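Local structure of superoxide dismutase [FE] (Sulfolobus solfataricus, 1WB7) at residues Met150-Glu153 with Asn158-Ala161; Leu49-Lys54 with Gln68-Gly73; Asp31-Gly36 with Glu173-Leu178. The protein catalyses the disproportionation of superoxide radicals to hydrogen peroxide and dioxygen at one iron ion per subunit. The protein carries 1 engineered substitution. One frame throughout, in Å; residues are numbered along the deposited sequence.

Interaction 1. Residues Met150-Glu153 with Asn158-Ala161; sequences MTFE and NHIA
N158 turns its amide back onto the end of strand 147-153, and ND2 donates to the carbonyl oxygen T151 O at 3.0 Å. The bond is fairly straight (159° at the hydrogen); the oxygen lies in the plane of the amide, whereas the nitrogen stands off the carbonyl plane. The same ND2 approaches E153 OE1 at 3.4 Å, a weak second bond in which carboxylate and amide planes are nearly perpendicular. The carboxylate itself is held mainly by R72 of the third subunit, through a salt bridge to OE2. One residue on, the H159 ring lies flat over the F152 ring, face to face, with planes 11° apart and centroids separated by 3.9 Å. F152 CG sits beside its own backbone N (chi1 -64°), which carries the ring out alongside the loop, where H159 NE2 passes 3.5 Å from F152 CD1. That nitrogen is also hydrogen-bonded to H155 O, so a loop carbonyl holds the imidazole in its stacked orientation. An alanine in place of F152 would remove the stacked ring and would probably leave that face of the H159 ring without its cover. Packing continues through M150, whose bent chain lays CG 3.4 Å from N158 O and ends with CE 4.1 Å from I160 CD1. N158 O has a hydrogen-bonding partner in T75 OG1 of the second subunit. In this C-terminal domain, the buried amide and the ring stack thus pin the loop to the strand, with N158 ND2 satisfied within the chain and N158 O and the E153 carboxylate by other subunits.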
loop_
_atom_site.group_PDB
_atom_site.type_symbol
_atom_site.label_atom_id
_atom_site.label_comp_id
_atom_site.label_asym_id
_atom_site.label_seq_id
_atom_site.Cartn_x
_atom_site.Cartn_y
_atom_site.Cartn_z
ATOM N N MET A 150 -2.293 10.208 12.995
ATOM C CA MET A 150 -1.990 9.303 11.900
ATOM C C MET A 150 -3.045 9.396 10.817
ATOM O O MET A 150 -4.209 9.677 11.097
ATOM C CB MET A 150 -1.917 7.860 12.414
ATOM C CG MET A 150 -1.564 6.807 11.360
ATOM S SD MET A 150 0.019 7.102 10.538
ATOM C CE MET A 150 1.128 7.205 11.950
ATOM N N THR A 151 -2.624 9.191 9.573
ATOM C CA THR A 151 -3.560 9.178 8.458
ATOM C C THR A 151 -3.512 7.763 7.887
ATOM O O THR A 151 -2.432 7.182 7.727
ATOM C CB THR A 151 -3.196 10.200 7.330
ATOM O OG1 THR A 151 -1.827 10.031 6.938
ATOM C CG2 THR A 151 -3.435 11.633 7.795
ATOM N N PHE A 152 -4.688 7.204 7.620
ATOM C CA PHE A 152 -4.806 5.866 7.040
ATOM C C PHE A 152 -5.068 6.056 5.549
ATOM O O PHE A 152 -5.705 7.031 5.147
ATOM C CB PHE A 152 -6.026 5.110 7.595
ATOM C CG PHE A 152 -5.976 4.810 9.071
ATOM C CD1 PHE A 152 -7.120 4.337 9.718
ATOM C CD2 PHE A 152 -4.815 4.998 9.816
ATOM C CE1 PHE A 152 -7.111 4.060 11.086
ATOM C CE2 PHE A 152 -4.798 4.721 11.183
ATOM C CZ PHE A 152 -5.947 4.253 11.820
ATOM N N GLU A 153 -4.569 5.136 4.738
ATOM C CA GLU A 153 -4.841 5.169 3.307
ATOM C C GLU A 153 -5.779 3.970 3.168
ATOM O O GLU A 153 -5.470 2.869 3.638
ATOM C CB GLU A 153 -3.548 5.020 2.503
ATOM C CG GLU A 153 -2.663 6.252 2.656
ATOM C CD GLU A 153 -1.291 6.108 2.032
ATOM O OE1 GLU A 153 -0.350 6.733 2.560
ATOM O OE2 GLU A 153 -1.144 5.388 1.019
ATOM N N ASN A 158 -1.560 1.881 7.291
ATOM C CA ASN A 158 -0.938 2.836 8.222
ATOM C C ASN A 158 -1.354 2.765 9.692
ATOM O O ASN A 158 -0.884 3.569 10.498
ATOM C CB ASN A 158 -1.115 4.274 7.733
ATOM C CG ASN A 158 -0.565 4.483 6.342
ATOM O OD1 ASN A 158 0.116 3.621 5.798
ATOM N ND2 ASN A 158 -0.854 5.638 5.763
ATOM N N HIS A 159 -2.225 1.822 10.049
ATOM C CA HIS A 159 -2.643 1.692 11.438
ATOM C C HIS A 159 -1.420 1.416 12.302
ATOM O O HIS A 159 -0.395 0.940 11.805
ATOM C CB HIS A 159 -3.587 0.503 11.650
ATOM C CG HIS A 159 -4.900 0.619 10.947
ATOM N ND1 HIS A 159 -6.087 0.256 11.542
ATOM C CD2 HIS A 159 -5.210 1.009 9.687
ATOM C CE1 HIS A 159 -7.075 0.420 10.679
ATOM N NE2 HIS A 159 -6.570 0.874 9.547
ATOM N N ILE A 160 -1.538 1.713 13.593
ATOM C CA ILE A 160 -0.479 1.417 14.548
ATOM C C ILE A 160 -1.086 0.310 15.396
ATOM O O ILE A 160 -2.202 0.432 15.900
ATOM C CB ILE A 160 -0.107 2.619 15.440
ATOM C CG1 ILE A 160 0.654 3.662 14.608
ATOM C CG2 ILE A 160 0.763 2.137 16.607
ATOM C CD1 ILE A 160 0.995 4.944 15.357
ATOM N N ALA A 161 -0.343 -0.776 15.526
ATOM C CA ALA A 161 -0.785 -1.955 16.248
ATOM C C ALA A 161 -1.352 -1.798 17.649
ATOM O O ALA A 161 -0.810 -1.086 18.495
ATOM C CB ALA A 161 0.353 -2.979 16.285
#

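Interaction 2. Residues Leu49-Lys54 with Gln68-Gly73; sequences LERLEK and QGIIRG
I70 projects from helix 67-89 onto R51 and L52 of helix 27-57, and its branches divide the two partners between them. CB heads toward the other helix and splits there into CG1 and CG2. The methyl CG2, anti to the backbone N, lies 4.1 Å from L52 CB, an apolar contact close to the facing backbone. CG1 takes the position beside the backbone N (chi1 -65°) and points at the arginine instead, 4.2 Å from R51 NE. At the tip, CD1 meets R51 twice, at 4.1 Å from R51 CG and 4.0 Å from R51 NE. It approaches the guanidinium obliquely and touches the aliphatic stem as much as the charged end. R51 and I70 cross at about a right angle, the arginine chain, extended from CG to NE, passing across the end of the isoleucine. The charged end is spoken for: NE forms a salt bridge with D66 OD1 of the fourth subunit, and NH1 is hydrogen-bonded to G63 O of that same subunit. The isoleucine methyl therefore covers the stem of an arginine that reaches across a tetramer interface. L52 also touches L74, one turn further along the opposing helix, so the apolar line continues up the pair. The helices come near here, L52 CA and I70 CA being 6.9 Å apart. The contact lies in the alpha-hairpin domain, away from the iron. It joins the C-terminal part of helix 27-57 to the first turns of helix 67-89, just before and just after the connection between them, while I71 and R72 of helix 67-89 pack on the second subunit.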
loop_
_atom_site.group_PDB
_atom_site.type_symbol
_atom_site.label_atom_id
_atom_site.label_comp_id
_atom_site.label_asym_id
_atom_site.label_seq_id
_atom_site.Cartn_x
_atom_site.Cartn_y
_atom_site.Cartn_z
ATOM N N LEU A 49 -16.064 -14.181 5.788
ATOM C CA LEU A 49 -15.861 -15.075 6.926
ATOM C C LEU A 49 -16.468 -16.439 6.577
ATOM O O LEU A 49 -15.873 -17.489 6.836
ATOM C CB LEU A 49 -16.539 -14.515 8.179
ATOM C CG LEU A 49 -15.841 -13.387 8.937
ATOM C CD1 LEU A 49 -16.719 -12.944 10.095
ATOM C CD2 LEU A 49 -14.485 -13.873 9.451
ATOM N N GLU A 50 -17.658 -16.418 5.980
ATOM C CA GLU A 50 -18.317 -17.656 5.590
ATOM C C GLU A 50 -17.430 -18.417 4.625
ATOM O O GLU A 50 -17.309 -19.638 4.707
ATOM C CB GLU A 50 -19.661 -17.364 4.926
ATOM C CG GLU A 50 -20.723 -16.924 5.912
ATOM C CD GLU A 50 -21.982 -16.436 5.234
ATOM O OE1 GLU A 50 -22.908 -16.014 5.957
ATOM O OE2 GLU A 50 -22.047 -16.468 3.985
ATOM N N ARG A 51 -16.803 -17.689 3.711
ATOM C CA ARG A 51 -15.929 -18.318 2.741
ATOM C C ARG A 51 -14.678 -18.867 3.428
ATOM O O ARG A 51 -14.229 -19.976 3.128
ATOM C CB ARG A 51 -15.556 -17.308 1.657
ATOM C CG ARG A 51 -14.844 -17.917 0.487
ATOM C CD ARG A 51 -14.862 -16.981 -0.709
ATOM N NE ARG A 51 -13.937 -17.468 -1.723
ATOM C CZ ARG A 51 -14.120 -18.576 -2.424
ATOM N NH1 ARG A 51 -15.207 -19.312 -2.229
ATOM N NH2 ARG A 51 -13.204 -18.961 -3.302
ATOM N N LEU A 52 -14.119 -18.102 4.358
ATOM C CA LEU A 52 -12.935 -18.564 5.072
ATOM C C LEU A 52 -13.260 -19.820 5.894
ATOM O O LEU A 52 -12.418 -20.707 6.042
ATOM C CB LEU A 52 -12.394 -17.461 5.986
ATOM C CG LEU A 52 -11.113 -17.839 6.734
ATOM C CD1 LEU A 52 -10.052 -18.286 5.750
ATOM C CD2 LEU A 52 -10.628 -16.651 7.548
ATOM N N GLU A 53 -14.482 -19.896 6.417
ATOM C CA GLU A 53 -14.889 -21.064 7.192
ATOM C C GLU A 53 -14.823 -22.295 6.293
ATOM O O GLU A 53 -14.377 -23.360 6.712
ATOM C CB GLU A 53 -16.317 -20.899 7.717
ATOM C CG GLU A 53 -16.524 -19.743 8.673
ATOM C CD GLU A 53 -17.977 -19.606 9.092
ATOM O OE1 GLU A 53 -18.862 -20.013 8.304
ATOM O OE2 GLU A 53 -18.241 -19.081 10.196
ATOM N N LYS A 54 -15.274 -22.142 5.051
ATOM C CA LYS A 54 -15.252 -23.248 4.105
ATOM C C LYS A 54 -13.819 -23.678 3.792
ATOM O O LYS A 54 -13.554 -24.859 3.571
ATOM C CB LYS A 54 -15.986 -22.867 2.818
ATOM C CG LYS A 54 -17.509 -22.810 2.954
ATOM C CD LYS A 54 -18.147 -22.552 1.589
ATOM C CE LYS A 54 -19.671 -22.528 1.646
ATOM N NZ LYS A 54 -20.211 -21.315 2.332
ATOM N N GLN A 68 -5.007 -14.920 -0.364
ATOM C CA GLN A 68 -4.708 -13.498 -0.222
ATOM C C GLN A 68 -5.928 -12.636 -0.546
ATOM O O GLN A 68 -6.085 -11.538 -0.002
ATOM C CB GLN A 68 -3.524 -13.098 -1.106
ATOM C CG GLN A 68 -2.175 -13.301 -0.433
ATOM C CD GLN A 68 -2.034 -12.473 0.844
ATOM O OE1 GLN A 68 -2.212 -11.254 0.825
ATOM N NE2 GLN A 68 -1.710 -13.133 1.953
ATOM N N GLY A 69 -6.791 -13.134 -1.428
ATOM C CA GLY A 69 -7.983 -12.385 -1.772
ATOM C C GLY A 69 -8.946 -12.373 -0.598
ATOM O O GLY A 69 -9.595 -11.360 -0.324
ATOM N N ILE A 70 -9.039 -13.502 0.104
ATOM C CA ILE A 70 -9.933 -13.607 1.254
ATOM C C ILE A 70 -9.399 -12.793 2.435
ATOM O O ILE A 70 -10.116 -11.978 3.012
ATOM C CB ILE A 70 -10.108 -15.089 1.690
ATOM C CG1 ILE A 70 -10.812 -15.874 0.577
ATOM C CG2 ILE A 70 -10.929 -15.172 2.982
ATOM C CD1 ILE A 70 -10.807 -17.375 0.787
ATOM N N ILE A 71 -8.130 -13.013 2.771
ATOM C CA ILE A 71 -7.481 -12.322 3.881
ATOM C C ILE A 71 -7.436 -10.807 3.703
ATOM O O ILE A 71 -7.735 -10.053 4.629
ATOM C CB ILE A 71 -6.044 -12.857 4.085
ATOM C CG1 ILE A 71 -6.100 -14.322 4.537
ATOM C CG2 ILE A 71 -5.303 -12.011 5.112
ATOM C CD1 ILE A 71 -6.823 -14.533 5.855
ATOM N N ARG A 72 -7.072 -10.351 2.512
ATOM C CA ARG A 72 -7.004 -8.918 2.271
ATOM C C ARG A 72 -8.413 -8.317 2.191
ATOM O O ARG A 72 -8.634 -7.167 2.579
ATOM C CB ARG A 72 -6.217 -8.645 0.991
ATOM C CG ARG A 72 -5.654 -7.248 0.912
ATOM C CD ARG A 72 -4.268 -7.251 0.285
ATOM N NE ARG A 72 -3.753 -5.892 0.174
ATOM C CZ ARG A 72 -4.271 -4.971 -0.627
ATOM N NH1 ARG A 72 -5.313 -5.274 -1.391
ATOM N NH2 ARG A 72 -3.767 -3.743 -0.652
ATOM N N GLY A 73 -9.368 -9.096 1.691
ATOM C CA GLY A 73 -10.738 -8.617 1.613
ATOM C C GLY A 73 -11.286 -8.480 3.026
ATOM O O GLY A 73 -12.127 -7.621 3.319
#

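Interaction 3. Residues Asp31-Gly36 with Glu173-Leu178; sequences DVHYNG and EHAYYL. With FE (Fe (III) ion), chain C.
H33 offers one face of its imidazole to the edge of H174, whose CD2 stands 3.0 Å above the plane and toward the rim of the ring. The pair forms an offset edge-to-face stack with planes at 74°, a geometry consistent with the iron they share. H33 NE2 binds the metal at 2.2 Å and H174 NE2 at 2.1 Å. The two nitrogens are only 3.1 Å apart, yet no hydrogen bond links them, since each directs its lone pair at the iron, from directions about a right angle apart. Water 2 coordinates the iron opposite H33, and H84 and D170 complete the five ligands, consistent with the trigonal bipyramid of iron/manganese superoxide dismutases. H174 reaches the metal with CG between its backbone N and carbonyl carbon (chi1 64°); its far nitrogen, ND1, is hydrogen-bonded to E173 OE2 of the third subunit. The second nitrogen of H33 is engaged as well: ND1 donates to water 1, lying in the ring plane at 2.8 Å, and this water donates to A175 O at 3.0 Å. With NE2 on the iron, this bridge helps to fix the rotation of the H33 ring and ties it to the backbone just past H174. A175 CB packs 3.5 Å from H33 CE1; away from the metal, V32 CG1 makes a looser apolar contact with L178 CD1 at 4.5 Å. The contact brings helix 27-57 of the alpha-hairpin domain against the short turn that follows strand 165-170 in the C-terminal domain, so the iron site lies between the two domains. W88 of helix 67-89 meets the H33 ring edge-to-face, and Y187 of helix 184-191 packs on A175.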
loop_
_atom_site.group_PDB
_atom_site.type_symbol
_atom_site.label_atom_id
_atom_site.label_comp_id
_atom_site.label_asym_id
_atom_site.label_seq_id
_atom_site.Cartn_x
_atom_site.Cartn_y
_atom_site.Cartn_z
ATOM N N ASP A 31 -27.376 9.117 5.616
ATOM C CA ASP A 31 -28.283 8.047 5.233
ATOM C C ASP A 31 -27.595 6.938 4.433
ATOM O O ASP A 31 -27.637 5.771 4.816
ATOM C CB ASP A 31 -29.442 8.629 4.417
ATOM C CG ASP A 31 -30.520 7.604 4.117
ATOM O OD1 ASP A 31 -31.437 7.924 3.336
ATOM O OD2 ASP A 31 -30.456 6.484 4.667
ATOM N N VAL A 32 -26.962 7.298 3.322
ATOM C CA VAL A 32 -26.296 6.301 2.489
ATOM C C VAL A 32 -24.966 5.860 3.100
ATOM O O VAL A 32 -24.521 4.725 2.916
ATOM C CB VAL A 32 -26.064 6.844 1.047
ATOM C CG1 VAL A 32 -25.156 8.063 1.076
ATOM C CG2 VAL A 32 -25.475 5.760 0.167
ATOM N N HIS A 33 -24.338 6.757 3.842
ATOM C CA HIS A 33 -23.064 6.442 4.472
ATOM C C HIS A 33 -23.233 5.302 5.475
ATOM O O HIS A 33 -22.391 4.412 5.569
ATOM C CB HIS A 33 -22.516 7.687 5.171
ATOM C CG HIS A 33 -21.043 7.636 5.426
ATOM N ND1 HIS A 33 -20.329 8.724 5.878
ATOM C CD2 HIS A 33 -20.146 6.633 5.278
ATOM C CE1 HIS A 33 -19.056 8.394 5.996
ATOM N NE2 HIS A 33 -18.917 7.132 5.638
ATOM N N TYR A 34 -24.337 5.331 6.217
ATOM C CA TYR A 34 -24.622 4.303 7.218
ATOM C C TYR A 34 -25.342 3.099 6.608
ATOM O O TYR A 34 -24.853 1.964 6.678
ATOM C CB TYR A 34 -25.478 4.901 8.342
ATOM C CG TYR A 34 -25.957 3.898 9.366
ATOM C CD1 TYR A 34 -25.070 3.320 10.273
ATOM C CD2 TYR A 34 -27.293 3.505 9.411
ATOM C CE1 TYR A 34 -25.494 2.378 11.197
ATOM C CE2 TYR A 34 -27.732 2.558 10.335
ATOM C CZ TYR A 34 -26.824 2.000 11.226
ATOM O OH TYR A 34 -27.243 1.058 12.139
ATOM N N ASN A 35 -26.499 3.346 6.005
ATOM C CA ASN A 35 -27.290 2.268 5.414
ATOM C C ASN A 35 -26.706 1.652 4.157
ATOM O O ASN A 35 -27.050 0.525 3.802
ATOM C CB ASN A 35 -28.708 2.758 5.126
ATOM C CG ASN A 35 -29.446 3.123 6.381
ATOM O OD1 ASN A 35 -29.625 2.290 7.266
ATOM N ND2 ASN A 35 -29.866 4.375 6.480
ATOM N N GLY A 36 -25.826 2.387 3.485
ATOM C CA GLY A 36 -25.217 1.865 2.276
ATOM C C GLY A 36 -23.792 1.387 2.490
ATOM O O GLY A 36 -23.507 0.194 2.425
ATOM N N GLU A 173 -14.262 9.899 -0.052
ATOM C CA GLU A 173 -15.087 10.921 -0.682
ATOM C C GLU A 173 -16.578 10.837 -0.371
ATOM O O GLU A 173 -17.254 11.865 -0.337
ATOM C CB GLU A 173 -14.839 10.909 -2.189
ATOM C CG GLU A 173 -13.389 11.212 -2.526
ATOM C CD GLU A 173 -13.092 11.125 -4.007
ATOM O OE1 GLU A 173 -13.413 10.080 -4.613
ATOM O OE2 GLU A 173 -12.524 12.100 -4.555
ATOM N N HIS A 174 -17.088 9.631 -0.125
ATOM C CA HIS A 174 -18.511 9.458 0.176
ATOM C C HIS A 174 -18.910 10.071 1.512
ATOM O O HIS A 174 -20.085 10.165 1.836
ATOM C CB HIS A 174 -18.895 7.971 0.172
ATOM C CG HIS A 174 -18.215 7.164 1.232
ATOM N ND1 HIS A 174 -17.305 6.170 0.942
ATOM C CD2 HIS A 174 -18.314 7.199 2.582
ATOM C CE1 HIS A 174 -16.872 5.629 2.067
ATOM N NE2 HIS A 174 -17.469 6.235 3.077
ATOM N N ALA A 175 -17.930 10.492 2.296
ATOM C CA ALA A 175 -18.228 11.089 3.588
ATOM C C ALA A 175 -18.563 12.568 3.453
ATOM O O ALA A 175 -19.060 13.179 4.398
ATOM C CB ALA A 175 -17.043 10.916 4.518
ATOM N N TYR A 176 -18.312 13.141 2.279
ATOM C CA TYR A 176 -18.558 14.568 2.088
ATOM C C TYR A 176 -18.923 15.034 0.682
ATOM O O TYR A 176 -19.449 16.132 0.520
ATOM C CB TYR A 176 -17.315 15.347 2.531
ATOM C CG TYR A 176 -16.080 15.042 1.696
ATOM C CD1 TYR A 176 -15.912 15.595 0.423
ATOM C CD2 TYR A 176 -15.098 14.171 2.164
ATOM C CE1 TYR A 176 -14.794 15.287 -0.365
ATOM C CE2 TYR A 176 -13.979 13.852 1.384
ATOM C CZ TYR A 176 -13.834 14.414 0.123
ATOM O OH TYR A 176 -12.731 14.100 -0.640
ATOM N N TYR A 177 -18.650 14.218 -0.329
ATOM C CA TYR A 177 -18.900 14.630 -1.706
ATOM C C TYR A 177 -20.259 15.225 -2.046
ATOM O O TYR A 177 -20.325 16.292 -2.646
ATOM C CB TYR A 177 -18.610 13.483 -2.679
ATOM C CG TYR A 177 -17.930 13.983 -3.932
ATOM C CD1 TYR A 177 -16.565 14.268 -3.935
ATOM C CD2 TYR A 177 -18.661 14.251 -5.089
ATOM C CE1 TYR A 177 -15.942 14.813 -5.059
ATOM C CE2 TYR A 177 -18.047 14.797 -6.218
ATOM C CZ TYR A 177 -16.687 15.077 -6.192
ATOM O OH TYR A 177 -16.080 15.638 -7.291
ATOM N N LEU A 178 -21.340 14.538 -1.686
ATOM C CA LEU A 178 -22.682 15.031 -1.991
ATOM C C LEU A 178 -22.924 16.451 -1.515
ATOM O O LEU A 178 -23.725 17.170 -2.103
ATOM C CB LEU A 178 -23.745 14.120 -1.372
ATOM C CG LEU A 178 -23.931 12.742 -2.003
ATOM C CD1 LEU A 178 -24.896 11.913 -1.162
ATOM C CD2 LEU A 178 -24.454 12.912 -3.421
HETATM FE FE FE C . -17.023 6.203 5.179
HETATM O O HOH W 1 -20.037 11.434 6.571
HETATM O O HOH W 2 -14.879 5.394 4.543
#

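Interaction 3 holds the iron, while interaction 1 lies on the other side of the chain's centre, its F152 side chain still about 11 Å from the metal; interaction 2 sits well away from the site. Interactions 2 and 3 share helix 27-57, using opposite ends of it with centres about 26 Å apart. Within one chain interactions 1 and 2 do not touch, their nearest atoms being about 8 Å apart, but the tetramer brings them together: Q68 of the second subunit bonds T151, and E153's salt bridge comes from segment 68-73 of the third. Interaction 3 meets that third subunit too, so oligomer contacts reach both the strand-loop unit and the ligand shell of the iron.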